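Local coordinates for protein 2,4-dihydroxyhept-2-ene-1,7-dioic acid aldolase (Kordia algicida OT-1, PDB 6BDE) that binds heme and probably senses nitric oxide or a related gas as an H-NOX protein, at residues Asp11-Glu14 against Glu20-Asp23. The protein carries 1 engineered substitution. Numbering follows the deposited sequence.
Sequences DLVE and EMVD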
ATOM      1  N   ASP A  11      -5.644  -6.307  12.147  1.00 49.50           N
ATOM      2  CA  ASP A  11      -6.918  -5.684  12.493  1.00 50.19           C
ATOM      3  C   ASP A  11      -7.918  -5.828  11.355  1.00 52.35           C
ATOM      4  O   ASP A  11      -9.095  -6.132  11.584  1.00 50.97           O
ATOM      5  CB  ASP A  11      -6.710  -4.208  12.835  1.00 56.12           C
ATOM      6  CG  ASP A  11      -6.220  -3.998  14.254  1.00 67.47           C
ATOM      7  OD1 ASP A  11      -6.178  -4.983  15.021  1.00 73.64           O
ATOM      8  OD2 ASP A  11      -5.877  -2.849  14.602  1.00 70.23           O
ATOM      9  N   LEU A  12      -7.463  -5.621  10.117  1.00 46.67           N
ATOM     10  CA  LEU A  12      -8.345  -5.759   8.964  1.00 48.13           C
ATOM     11  C   LEU A  12      -8.749  -7.212   8.747  1.00 47.04           C
ATOM     12  O   LEU A  12      -9.882  -7.492   8.339  1.00 47.54           O
ATOM     13  CB  LEU A  12      -7.662  -5.195   7.719  1.00 47.42           C
ATOM     14  CG  LEU A  12      -8.535  -4.998   6.480  1.00 50.09           C
ATOM     15  CD1 LEU A  12      -9.774  -4.188   6.823  1.00 51.87           C
ATOM     16  CD2 LEU A  12      -7.740  -4.324   5.376  1.00 48.05           C
ATOM     17  N   VAL A  13      -7.835  -8.149   9.010  1.00 41.43           N
ATOM     18  CA  VAL A  13      -8.169  -9.566   8.893  1.00 48.21           C
ATOM     19  C   VAL A  13      -9.233  -9.945   9.916  1.00 52.55           C
ATOM     20  O   VAL A  13     -10.180 -10.677   9.608  1.00 56.33           O
ATOM     21  CB  VAL A  13      -6.903 -10.430   9.045  1.00 47.53           C
ATOM     22  CG1 VAL A  13      -7.259 -11.908   9.003  1.00 50.16           C
ATOM     23  CG2 VAL A  13      -5.896 -10.090   7.957  1.00 42.03           C
ATOM     24  N   GLU A  14      -9.093  -9.451  11.148  1.00 50.26           N
ATOM     25  CA  GLU A  14     -10.118  -9.680  12.161  1.00 56.16           C
ATOM     26  C   GLU A  14     -11.437  -9.032  11.762  1.00 59.83           C
ATOM     27  O   GLU A  14     -12.512  -9.612  11.968  1.00 59.40           O
ATOM     28  CB  GLU A  14      -9.643  -9.148  13.514  1.00 58.72           C
ATOM     29  CG  GLU A  14     -10.759  -8.654  14.420  1.00 65.93           C
ATOM     30  CD  GLU A  14     -10.463  -8.865  15.891  1.00 70.44           C
ATOM     31  OE1 GLU A  14     -11.394  -9.233  16.636  1.00 74.41           O
ATOM     32  OE2 GLU A  14      -9.301  -8.660  16.303  1.00 74.55           O
ATOM     33  N   GLU A  20     -10.782 -16.017  14.401  1.00 65.73           N
ATOM     34  CA  GLU A  20     -10.233 -17.355  14.216  1.00 67.40           C
ATOM     35  C   GLU A  20      -9.298 -17.421  13.016  1.00 60.90           C
ATOM     36  O   GLU A  20      -8.330 -18.190  13.029  1.00 62.56           O
ATOM     37  CB  GLU A  20     -11.364 -18.374  14.065  1.00 76.60           C
ATOM     38  CG  GLU A  20     -12.454 -17.967  13.082  1.00 84.22           C
ATOM     39  CD  GLU A  20     -13.547 -17.135  13.726  1.00 88.75           C
ATOM     40  OE1 GLU A  20     -14.207 -16.356  13.006  1.00 86.83           O
ATOM     41  OE2 GLU A  20     -13.743 -17.257  14.953  1.00 93.63           O
ATOM     42  N   MET A  21      -9.566 -16.633  11.970  1.00 56.49           N
ATOM     43  CA  MET A  21      -8.653 -16.599  10.836  1.00 53.60           C
ATOM     44  C   MET A  21      -7.338 -15.923  11.207  1.00 54.85           C
ATOM     45  O   MET A  21      -6.274 -16.334  10.728  1.00 52.66           O
ATOM     46  CB  MET A  21      -9.317 -15.895   9.651  1.00 53.67           C
ATOM     47  CG  MET A  21      -8.450 -15.770   8.407  1.00 51.26           C
ATOM     48  SD  MET A  21      -8.007 -17.372   7.705  1.00 51.60           S
ATOM     49  CE  MET A  21      -9.592 -17.947   7.099  1.00 52.36           C
ATOM     50  N   VAL A  22      -7.388 -14.901  12.067  1.00 52.84           N
ATOM     51  CA  VAL A  22      -6.163 -14.265  12.546  1.00 51.34           C
ATOM     52  C   VAL A  22      -5.292 -15.284  13.269  1.00 58.90           C
ATOM     53  O   VAL A  22      -4.081 -15.373  13.034  1.00 57.81           O
ATOM     54  CB  VAL A  22      -6.495 -13.067  13.453  1.00 55.49           C
ATOM     55  CG1 VAL A  22      -5.214 -12.419  13.964  1.00 53.18           C
ATOM     56  CG2 VAL A  22      -7.354 -12.058  12.712  1.00 60.25           C
ATOM     57  N   ASP A  23      -5.902 -16.070  14.159  1.00 63.29           N
ATOM     58  CA  ASP A  23      -5.168 -17.123  14.851  1.00 65.38           C
ATOM     59  C   ASP A  23      -4.690 -18.198  13.885  1.00 60.75           C
ATOM     60  O   ASP A  23      -3.626 -18.791  14.095  1.00 56.54           O
ATOM     61  CB  ASP A  23      -6.045 -17.752  15.934  1.00 77.47           C
ATOM     62  CG  ASP A  23      -6.397 -16.777  17.037  1.00 87.55           C
ATOM     63  OD1 ASP A  23      -7.571 -16.757  17.462  1.00 92.40           O
ATOM     64  OD2 ASP A  23      -5.499 -16.033  17.485  1.00 88.94           O
TER
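V22 reaches over to helix 3-17 with a single methyl, CG2, and most of this small contact is built on that group. V22 CG2 lies against the backbone of E14, 3.5 Å from the amide N of E14. The side chain of E14 joins in only with its first carbon, E14 CB standing 3.8 Å from V22 CG2. From the V13 side, V13 CG1 meets V22 CG2 at 3.7 Å, the two valine side chains slanting across one another. CG2 of V22 thus sits in the notch where the V13 side chain leaves the backbone next to E14. The torsion explains which branch is used: in V22, CG1 stands opposite the backbone N (chi1 179°), which places CG2 beside that N and turns it to the facing helix.

In V13, CG1 is the methyl trans to N (chi1 177°), and it extends from the helix far enough to touch M21 as well. V13 CG1 and M21 CG are 4.1 Å apart, and the two side chains cross at roughly a right angle. M21 takes part through the start of its chain; bends at chi2 and chi3 then carry the sulfur and CE away from V13. No hydrogen bond joins the two segments, so the meeting is apolar packing, with buried V13 on the inner side and exposed E14 at the margin.

The contact packs helix 19-27 against the C-terminal part of helix 3-17, joining two consecutive helices in the N-terminal part of the H-NOX fold. V13 and M21 both rest on L55 of helix 45-59, where M21 also touches N58 and T59, while L12 turns instead to Y70 and H73 of helix 63-81.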